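Side-chain contacts in alginate biosynthesis protein AlgX (Pseudomonas aeruginosa, PDB 4KNC), which takes part in the O-acetylation of the exopolysaccharide alginate and protects the polymer from degradation as it crosses the periplasm: residues 66-69 / 70-74; 171-175 / 176-180; 96-99 / 100-103. One frame throughout, in Å; residues are numbered along the deposited sequence.

Interaction 1 (66-69 / 70-74)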
ATOM      1  N   GLU A  66     -12.080   3.837  -9.638  1.00 43.76           N
ATOM      2  CA  GLU A  66     -11.238   4.627  -8.747  1.00 47.47           C
ATOM      3  C   GLU A  66      -9.758   4.441  -9.102  1.00 47.24           C
ATOM      4  O   GLU A  66      -8.970   5.394  -9.061  1.00 40.73           O
ATOM      5  CB  GLU A  66     -11.501   4.257  -7.286  1.00 47.46           C
ATOM      6  CG  GLU A  66     -12.847   4.775  -6.735  1.00 52.20           C
ATOM      7  CD  GLU A  66     -13.168   4.226  -5.350  1.00 50.13           C
ATOM      8  OE1 GLU A  66     -13.095   2.994  -5.175  1.00 48.79           O
ATOM      9  OE2 GLU A  66     -13.480   5.017  -4.432  1.00 53.59           O
ATOM     10  N   LEU A  67      -9.390   3.215  -9.463  1.00 45.43           N
ATOM     11  CA  LEU A  67      -8.009   2.934  -9.837  1.00 46.18           C
ATOM     12  C   LEU A  67      -7.649   3.702 -11.101  1.00 44.15           C
ATOM     13  O   LEU A  67      -6.602   4.351 -11.154  1.00 40.60           O
ATOM     14  CB  LEU A  67      -7.772   1.432  -9.994  1.00 35.92           C
ATOM     15  CG  LEU A  67      -7.575   0.676  -8.662  1.00 43.88           C
ATOM     16  CD1 LEU A  67      -7.753  -0.821  -8.817  1.00 33.65           C
ATOM     17  CD2 LEU A  67      -6.210   0.979  -8.076  1.00 30.11           C
ATOM     18  N   ARG A  68      -8.525   3.647 -12.105  1.00 43.34           N
ATOM     19  CA  ARG A  68      -8.284   4.400 -13.351  1.00 44.87           C
ATOM     20  C   ARG A  68      -8.199   5.915 -13.110  1.00 42.17           C
ATOM     21  O   ARG A  68      -7.310   6.586 -13.634  1.00 38.56           O
ATOM     22  CB  ARG A  68      -9.336   4.059 -14.418  1.00 41.86           C
ATOM     23  CG  ARG A  68      -9.569   5.126 -15.488  1.00 53.66           C
ATOM     24  CD  ARG A  68      -8.350   5.379 -16.390  1.00 57.55           C
ATOM     25  NE  ARG A  68      -8.080   4.322 -17.365  1.00 57.40           N
ATOM     26  CZ  ARG A  68      -7.184   4.434 -18.350  1.00 58.25           C
ATOM     27  NH1 ARG A  68      -6.990   3.434 -19.198  1.00 54.43           N
ATOM     28  NH2 ARG A  68      -6.483   5.554 -18.493  1.00 56.21           N
ATOM     29  N   ALA A  69      -9.108   6.445 -12.296  1.00 37.84           N
ATOM     30  CA  ALA A  69      -9.087   7.864 -11.969  1.00 41.34           C
ATOM     31  C   ALA A  69      -7.774   8.277 -11.301  1.00 46.57           C
ATOM     32  O   ALA A  69      -7.191   9.314 -11.643  1.00 48.51           O
ATOM     33  CB  ALA A  69     -10.277   8.216 -11.066  1.00 49.73           C
ATOM     34  N   LEU A  70      -7.315   7.472 -10.341  1.00 38.49           N
ATOM     35  CA  LEU A  70      -6.055   7.764  -9.666  1.00 38.92           C
ATOM     36  C   LEU A  70      -4.881   7.711 -10.638  1.00 39.15           C
ATOM     37  O   LEU A  70      -4.029   8.609 -10.646  1.00 46.05           O
ATOM     38  CB  LEU A  70      -5.822   6.799  -8.499  1.00 37.69           C
ATOM     39  CG  LEU A  70      -4.471   6.943  -7.785  1.00 32.94           C
ATOM     40  CD1 LEU A  70      -4.315   8.375  -7.251  1.00 36.27           C
ATOM     41  CD2 LEU A  70      -4.325   5.918  -6.666  1.00 29.76           C
ATOM     42  N   ARG A  71      -4.841   6.660 -11.455  1.00 36.10           N
ATOM     43  CA  ARG A  71      -3.809   6.541 -12.486  1.00 36.88           C
ATOM     44  C   ARG A  71      -3.776   7.790 -13.363  1.00 43.30           C
ATOM     45  O   ARG A  71      -2.703   8.306 -13.679  1.00 39.23           O
ATOM     46  CB  ARG A  71      -4.022   5.282 -13.343  1.00 37.56           C
ATOM     47  CG  ARG A  71      -3.034   5.095 -14.500  1.00 32.36           C
ATOM     48  CD  ARG A  71      -3.543   5.763 -15.796  1.00 38.87           C
ATOM     49  NE  ARG A  71      -2.591   5.652 -16.899  1.00 46.39           N
ATOM     50  CZ  ARG A  71      -2.545   6.504 -17.919  1.00 50.12           C
ATOM     51  NH1 ARG A  71      -3.390   7.528 -17.959  1.00 38.79           N
ATOM     52  NH2 ARG A  71      -1.650   6.343 -18.889  1.00 47.07           N
ATOM     53  N   ASP A  72      -4.952   8.278 -13.747  1.00 46.42           N
ATOM     54  CA  ASP A  72      -5.030   9.437 -14.635  1.00 46.54           C
ATOM     55  C   ASP A  72      -4.524  10.688 -13.956  1.00 44.53           C
ATOM     56  O   ASP A  72      -3.727  11.424 -14.526  1.00 42.14           O
ATOM     57  CB  ASP A  72      -6.450   9.654 -15.147  1.00 44.86           C
ATOM     58  CG  ASP A  72      -6.837   8.657 -16.206  1.00 49.82           C
ATOM     59  OD1 ASP A  72      -5.927   8.078 -16.845  1.00 54.35           O
ATOM     60  OD2 ASP A  72      -8.050   8.459 -16.406  1.00 56.96           O
ATOM     61  N   GLU A  73      -4.987  10.926 -12.737  1.00 45.99           N
ATOM     62  CA  GLU A  73      -4.469  12.050 -11.972  1.00 47.76           C
ATOM     63  C   GLU A  73      -2.934  12.010 -11.887  1.00 48.18           C
ATOM     64  O   GLU A  73      -2.270  13.018 -12.136  1.00 42.83           O
ATOM     65  CB  GLU A  73      -5.106  12.095 -10.583  1.00 53.88           C
ATOM     66  CG  GLU A  73      -4.910  13.406  -9.853  1.00 61.69           C
ATOM     67  CD  GLU A  73      -5.523  14.587 -10.590  1.00 69.82           C
ATOM     68  OE1 GLU A  73      -6.392  14.381 -11.469  1.00 76.19           O
ATOM     69  OE2 GLU A  73      -5.126  15.731 -10.290  1.00 67.32           O
ATOM     70  N   LEU A  74      -2.372  10.845 -11.568  1.00 46.46           N
ATOM     71  CA  LEU A  74      -0.913  10.712 -11.538  1.00 41.16           C
ATOM     72  C   LEU A  74      -0.263  11.019 -12.896  1.00 42.90           C
ATOM     73  O   LEU A  74       0.735  11.744 -12.963  1.00 41.71           O
ATOM     74  CB  LEU A  74      -0.501   9.319 -11.061  1.00 31.04           C
ATOM     75  CG  LEU A  74      -0.788   9.054  -9.578  1.00 37.77           C
ATOM     76  CD1 LEU A  74      -0.719   7.566  -9.288  1.00 32.07           C
ATOM     77  CD2 LEU A  74       0.205   9.819  -8.720  1.00 41.53           C
TER

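Interaction 2 (171-175 / 176-180)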
ATOM      1  N   PRO A 171       7.344   4.532 -20.697  1.00 48.70           N
ATOM      2  CA  PRO A 171       7.746   5.737 -21.438  1.00 44.76           C
ATOM      3  C   PRO A 171       8.609   6.670 -20.579  1.00 37.54           C
ATOM      4  O   PRO A 171       8.245   6.975 -19.447  1.00 44.69           O
ATOM      5  CB  PRO A 171       6.406   6.398 -21.785  1.00 46.35           C
ATOM      6  CG  PRO A 171       5.426   5.268 -21.827  1.00 48.23           C
ATOM      7  CD  PRO A 171       5.885   4.312 -20.750  1.00 46.06           C
ATOM      8  N   GLY A 172       9.756   7.086 -21.107  1.00 41.96           N
ATOM      9  CA  GLY A 172      10.692   7.886 -20.336  1.00 50.01           C
ATOM     10  C   GLY A 172      11.819   7.137 -19.635  1.00 51.58           C
ATOM     11  O   GLY A 172      12.790   7.764 -19.205  1.00 52.11           O
ATOM     12  N   PHE A 173      11.707   5.810 -19.518  1.00 53.00           N
ATOM     13  CA  PHE A 173      12.710   5.007 -18.799  1.00 46.87           C
ATOM     14  C   PHE A 173      14.128   5.218 -19.325  1.00 43.76           C
ATOM     15  O   PHE A 173      15.098   5.119 -18.571  1.00 42.88           O
ATOM     16  CB  PHE A 173      12.370   3.503 -18.812  1.00 39.72           C
ATOM     17  CG  PHE A 173      13.322   2.654 -17.985  1.00 44.01           C
ATOM     18  CD1 PHE A 173      13.069   2.414 -16.636  1.00 41.30           C
ATOM     19  CD2 PHE A 173      14.465   2.097 -18.557  1.00 38.67           C
ATOM     20  CE1 PHE A 173      13.937   1.645 -15.876  1.00 39.75           C
ATOM     21  CE2 PHE A 173      15.347   1.335 -17.802  1.00 38.63           C
ATOM     22  CZ  PHE A 173      15.079   1.101 -16.453  1.00 36.02           C
ATOM     23  N   GLU A 174      14.258   5.528 -20.612  1.00 49.89           N
ATOM     24  CA  GLU A 174      15.588   5.634 -21.210  1.00 42.72           C
ATOM     25  C   GLU A 174      16.355   6.863 -20.725  1.00 42.13           C
ATOM     26  O   GLU A 174      17.584   6.858 -20.679  1.00 45.63           O
ATOM     27  CB  GLU A 174      15.496   5.600 -22.733  1.00 66.44           C
ATOM     28  CG  GLU A 174      16.777   5.137 -23.412  1.00 83.36           C
ATOM     29  CD  GLU A 174      17.061   3.655 -23.205  1.00 85.88           C
ATOM     30  OE1 GLU A 174      16.242   2.960 -22.561  1.00 89.05           O
ATOM     31  OE2 GLU A 174      18.110   3.184 -23.697  1.00 79.40           O
ATOM     32  N   GLU A 175      15.627   7.902 -20.327  1.00 42.58           N
ATOM     33  CA  GLU A 175      16.252   9.141 -19.865  1.00 44.52           C
ATOM     34  C   GLU A 175      16.646   9.071 -18.394  1.00 47.43           C
ATOM     35  O   GLU A 175      17.440   9.876 -17.904  1.00 47.50           O
ATOM     36  CB  GLU A 175      15.312  10.334 -20.099  1.00 52.81           C
ATOM     37  CG  GLU A 175      15.336  10.876 -21.521  1.00 72.80           C
ATOM     38  CD  GLU A 175      14.996   9.824 -22.570  1.00 86.76           C
ATOM     39  OE1 GLU A 175      14.053   9.033 -22.347  1.00 87.89           O
ATOM     40  OE2 GLU A 175      15.681   9.790 -23.616  1.00 95.36           O
ATOM     41  N   ILE A 176      16.067   8.115 -17.685  1.00 43.91           N
ATOM     42  CA  ILE A 176      16.392   7.920 -16.277  1.00 48.47           C
ATOM     43  C   ILE A 176      17.889   7.624 -16.146  1.00 43.80           C
ATOM     44  O   ILE A 176      18.441   6.895 -16.960  1.00 41.41           O
ATOM     45  CB  ILE A 176      15.498   6.804 -15.682  1.00 40.04           C
ATOM     46  CG1 ILE A 176      14.042   7.285 -15.669  1.00 37.26           C
ATOM     47  CG2 ILE A 176      15.952   6.396 -14.288  1.00 37.30           C
ATOM     48  CD1 ILE A 176      13.040   6.289 -15.126  1.00 34.61           C
ATOM     49  N   PRO A 177      18.558   8.240 -15.154  1.00 54.44           N
ATOM     50  CA  PRO A 177      19.984   7.982 -14.902  1.00 56.48           C
ATOM     51  C   PRO A 177      20.238   6.494 -14.711  1.00 56.24           C
ATOM     52  O   PRO A 177      19.483   5.842 -13.990  1.00 51.26           O
ATOM     53  CB  PRO A 177      20.252   8.688 -13.569  1.00 49.23           C
ATOM     54  CG  PRO A 177      19.185   9.670 -13.403  1.00 49.63           C
ATOM     55  CD  PRO A 177      17.988   9.196 -14.188  1.00 55.22           C
ATOM     56  N   LYS A 178      21.283   5.974 -15.343  1.00 50.43           N
ATOM     57  CA  LYS A 178      21.615   4.560 -15.240  1.00 50.00           C
ATOM     58  C   LYS A 178      22.884   4.373 -14.412  1.00 53.10           C
ATOM     59  O   LYS A 178      23.809   5.184 -14.486  1.00 53.81           O
ATOM     60  CB  LYS A 178      21.792   3.955 -16.635  1.00 51.16           C
ATOM     61  CG  LYS A 178      20.581   4.126 -17.536  1.00 55.09           C
ATOM     62  CD  LYS A 178      19.298   3.734 -16.810  1.00 64.85           C
ATOM     63  CE  LYS A 178      18.108   3.694 -17.755  1.00 59.53           C
ATOM     64  NZ  LYS A 178      17.624   5.046 -18.089  1.00 61.03           N
ATOM     65  N   LYS A 179      22.912   3.314 -13.607  1.00 47.51           N
ATOM     66  CA  LYS A 179      24.079   2.967 -12.794  1.00 50.99           C
ATOM     67  C   LYS A 179      24.226   1.455 -12.792  1.00 46.15           C
ATOM     68  O   LYS A 179      23.317   0.740 -13.202  1.00 50.90           O
ATOM     69  CB  LYS A 179      23.904   3.443 -11.347  1.00 58.35           C
ATOM     70  CG  LYS A 179      23.387   4.864 -11.192  1.00 63.82           C
ATOM     71  CD  LYS A 179      22.769   5.097  -9.822  1.00 65.35           C
ATOM     72  CE  LYS A 179      23.819   5.252  -8.742  1.00 60.10           C
ATOM     73  NZ  LYS A 179      23.828   6.646  -8.219  1.00 62.89           N
ATOM     74  N   GLN A 180      25.364   0.962 -12.323  1.00 41.82           N
ATOM     75  CA  GLN A 180      25.524  -0.472 -12.151  1.00 45.29           C
ATOM     76  C   GLN A 180      25.364  -0.816 -10.686  1.00 44.37           C
ATOM     77  O   GLN A 180      26.007  -0.211  -9.822  1.00 42.02           O
ATOM     78  CB  GLN A 180      26.902  -0.922 -12.596  1.00 48.85           C
ATOM     79  CG  GLN A 180      27.341  -0.371 -13.933  1.00 65.53           C
ATOM     80  CD  GLN A 180      28.845  -0.447 -14.107  1.00 73.10           C
ATOM     81  OE1 GLN A 180      29.503  -1.323 -13.540  1.00 77.27           O
ATOM     82  NE2 GLN A 180      29.400   0.483 -14.875  1.00 73.90           N
TER

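Interaction 3 (96-99 / 100-103)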
ATOM      1  N   LYS A  96       3.998 -27.477  -2.654  1.00 44.05           N
ATOM      2  CA  LYS A  96       4.279 -27.792  -1.251  1.00 42.51           C
ATOM      3  C   LYS A  96       3.042 -28.335  -0.526  1.00 45.48           C
ATOM      4  O   LYS A  96       3.128 -28.808   0.610  1.00 45.86           O
ATOM      5  CB  LYS A  96       4.825 -26.561  -0.532  1.00 38.25           C
ATOM      6  CG  LYS A  96       6.059 -25.948  -1.208  1.00 40.99           C
ATOM      7  CD  LYS A  96       7.273 -26.853  -1.090  1.00 38.58           C
ATOM      8  CE  LYS A  96       8.531 -26.136  -1.569  1.00 42.07           C
ATOM      9  NZ  LYS A  96       9.752 -26.976  -1.422  1.00 50.74           N
ATOM     10  N   LEU A  97       1.892 -28.265  -1.190  1.00 41.67           N
ATOM     11  CA  LEU A  97       0.640 -28.788  -0.646  1.00 41.17           C
ATOM     12  C   LEU A  97       0.655 -30.308  -0.482  1.00 46.89           C
ATOM     13  O   LEU A  97       1.378 -31.012  -1.185  1.00 46.85           O
ATOM     14  CB  LEU A  97      -0.526 -28.388  -1.557  1.00 39.60           C
ATOM     15  CG  LEU A  97      -0.805 -26.882  -1.531  1.00 41.61           C
ATOM     16  CD1 LEU A  97      -1.873 -26.523  -2.517  1.00 40.66           C
ATOM     17  CD2 LEU A  97      -1.199 -26.443  -0.110  1.00 36.33           C
ATOM     18  N   SER A  98      -0.155 -30.809   0.446  1.00 46.98           N
ATOM     19  CA  SER A  98      -0.393 -32.239   0.549  1.00 47.13           C
ATOM     20  C   SER A  98      -1.214 -32.665  -0.666  1.00 55.99           C
ATOM     21  O   SER A  98      -1.873 -31.828  -1.309  1.00 52.74           O
ATOM     22  CB  SER A  98      -1.143 -32.557   1.846  1.00 47.49           C
ATOM     23  OG  SER A  98      -2.528 -32.349   1.674  1.00 50.95           O
ATOM     24  N   PRO A  99      -1.161 -33.960  -1.013  1.00 56.52           N
ATOM     25  CA  PRO A  99      -1.870 -34.383  -2.222  1.00 53.95           C
ATOM     26  C   PRO A  99      -3.371 -34.137  -2.112  1.00 54.57           C
ATOM     27  O   PRO A  99      -4.002 -33.720  -3.084  1.00 69.27           O
ATOM     28  CB  PRO A  99      -1.544 -35.877  -2.314  1.00 57.16           C
ATOM     29  CG  PRO A  99      -0.228 -36.011  -1.600  1.00 55.84           C
ATOM     30  CD  PRO A  99      -0.334 -35.042  -0.449  1.00 56.36           C
ATOM     31  N   ALA A 100      -3.923 -34.367  -0.928  1.00 48.53           N
ATOM     32  CA  ALA A 100      -5.304 -34.001  -0.636  1.00 54.44           C
ATOM     33  C   ALA A 100      -5.575 -32.514  -0.891  1.00 53.21           C
ATOM     34  O   ALA A 100      -6.490 -32.161  -1.636  1.00 59.04           O
ATOM     35  CB  ALA A 100      -5.658 -34.378   0.814  1.00 56.65           C
ATOM     36  N   GLU A 101      -4.777 -31.648  -0.275  1.00 47.25           N
ATOM     37  CA  GLU A 101      -4.934 -30.201  -0.432  1.00 48.07           C
ATOM     38  C   GLU A 101      -4.713 -29.724  -1.862  1.00 51.91           C
ATOM     39  O   GLU A 101      -5.442 -28.860  -2.370  1.00 50.27           O
ATOM     40  CB  GLU A 101      -3.976 -29.471   0.500  1.00 46.15           C
ATOM     41  CG  GLU A 101      -4.281 -29.703   1.943  1.00 46.59           C
ATOM     42  CD  GLU A 101      -3.065 -29.542   2.816  1.00 50.41           C
ATOM     43  OE1 GLU A 101      -3.168 -29.844   4.017  1.00 44.36           O
ATOM     44  OE2 GLU A 101      -2.006 -29.118   2.310  1.00 47.29           O
ATOM     45  N   LYS A 102      -3.699 -30.277  -2.515  1.00 56.73           N
ATOM     46  CA  LYS A 102      -3.479 -29.950  -3.914  1.00 50.48           C
ATOM     47  C   LYS A 102      -4.709 -30.317  -4.735  1.00 58.68           C
ATOM     48  O   LYS A 102      -5.122 -29.569  -5.631  1.00 57.58           O
ATOM     49  CB  LYS A 102      -2.254 -30.672  -4.474  1.00 45.16           C
ATOM     50  CG  LYS A 102      -2.022 -30.345  -5.959  1.00 49.25           C
ATOM     51  CD  LYS A 102      -0.758 -30.980  -6.505  1.00 48.72           C
ATOM     52  CE  LYS A 102      -0.526 -30.544  -7.955  1.00 52.94           C
ATOM     53  NZ  LYS A 102       0.632 -31.256  -8.568  1.00 44.63           N
ATOM     54  N   ALA A 103      -5.296 -31.469  -4.429  1.00 56.09           N
ATOM     55  CA  ALA A 103      -6.475 -31.907  -5.166  1.00 59.05           C
ATOM     56  C   ALA A 103      -7.644 -30.965  -4.904  1.00 54.75           C
ATOM     57  O   ALA A 103      -8.411 -30.652  -5.816  1.00 60.81           O
ATOM     58  CB  ALA A 103      -6.837 -33.336  -4.813  1.00 58.44           C
TER

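Interaction 1 (66-69 / 70-74)
Two arginines, R68 and R71, share a single carboxylate oxygen, OD1 of D72, so that their like charges come close beside a shared anionic oxygen. NH2 of R68 donates to D72 OD1 over 3.1 Å, lying on the syn lone pair of that oxygen, and OD1 sits only 8° out of the guanidinium plane. The second bond is shorter but more bent: R71 NH1 reaches the same D72 OD1 at 2.8 Å, nearly along the C-O axis. The guanidinium planes are turned 56° from one another, with R68 NH2 over one face of the R71 group and 3.7 Å from R71 NH1, a proximity that the carboxylate would be expected to ease.

R68 gets there through a bent chain. Its CG stands anti to the backbone N (chi1 156°), and bends at chi2 and chi3 lay CD against the carboxylate, 3.1 Å from D72 OD2. This is the i to i+4 salt bridge of an alpha helix, widened into a network by R71 at i+3, and it runs along one side of helix 61-76 in the SGNH hydrolase-like domain. Beneath it the helical bonds continue, with D72 N donating to R68 O at 2.9 Å and R71 N to L67 O at the same length.

Both arginines also reach beyond the helix: R68 NH1 donates to the carbonyl of Q123, and R71 NE to that of G125. L67 faces elsewhere, its side chain resting on Y310 of helix 307-316, while A69 meets M314 of that same helix.

Interaction 2 (171-175 / 176-180)
A tight turn in the loop between helix 153-169 and strand 180-191 folds the ammonium group of K178 back onto the carbonyls of F173 and E174. NZ of K178 lies 2.6 Å from F173 O, in the carbonyl plane, and makes a weak second bond to E174 O at 3.2 Å. Within its own segment K178 NZ also approaches I176 O, but the modelled separation of 2.3 Å is too short to be trusted and the contact is doubtful. The bond to F173 is therefore the firm one of the three. The curl of the lysine makes it possible: CG lies beside the backbone N, and bends at chi2 (-48°) and chi4 (-76°) bring NZ back over the preceding residues.

On its way the chain passes the F173 ring, with K178 CE 3.6 Å from F173 CE2. NZ itself is 4.8 Å from the ring centroid and 29° off the normal, an off-centre cation-pi contact. F173 O has a second donor, I176 N, at 3.3 Å; this amide stands well above the carbonyl plane. This i to i+3 bond, bent at the hydrogen, closes one turn, residues 173-175 having helical backbone angles without the regular helical bonds.

The apolar counterpart is looser: CD1 of I176 comes to 4.2 Å from F173 CD1, the two side chains crossing at about a right angle. Both face inward, on I293 of strand 293-298 and I237 of strand 237-240 in the parallel sheet of the SGNH hydrolase-like domain, and F173 also meets L167 and K168 of helix 153-169. Ahead of the turn stands G172; at its positive phi a CB would press on the carbonyl O of P171, which calls for glycine.

Interaction 3 (96-99 / 100-103)
L97, the first residue to touch the helix, packs its CB against K102, 4.1 Å from K102 CB, while its CD2 branch comes to 3.7 Å from E101 OE2. Its other neighbours include F47 of strand 46-48 and F105. At S98 the polar contacts begin. The backbone N of S98 donates to E101 OE2 at 3.1 Å, nearly straight at 166° but arriving from above the carboxylate plane. In return S98 OG accepts from E101 N, also at 3.1 Å and 169°. With chi1 at 83°, OG is tucked in over its own main chain, where it meets that amide; the glutamate, extended beyond CG, brings its carboxylate back past S98. The carbonyl of S98 takes K102 N at 2.7 Å. P99 opens the helix, and its O receives A103 N at 2.9 Å. K102 extends its amine to E95 in a salt bridge. Reciprocal side-chain-to-backbone bonds between S98 at the N-cap and E101 three residues on make a capping box, the classic start of an alpha helix, here at the N-terminal end of helix 99-104.

In the fold
All three contacts are local and lie within the SGNH hydrolase-like domain, away from the residues thought to be catalytic. No two share a helix or strand. Interaction 1 lies within helix 61-76, pairing charges on one side while leucines fill the other. Interaction 2 occupies the loop between helix 153-169 and strand 180-191, where a lysine bonds to carbonyls and apolar residues pack on two strands of the parallel sheet. Interaction 3, a surface contact, starts helix 99-104: a serine side chain accepts from a first-turn amide and a glutamate from the serine N. Interactions 1 and 2 are partly buried, their centres about 24 Å apart; the centre of interaction 3 lies about 40 Å from the first and about 44 Å from the second.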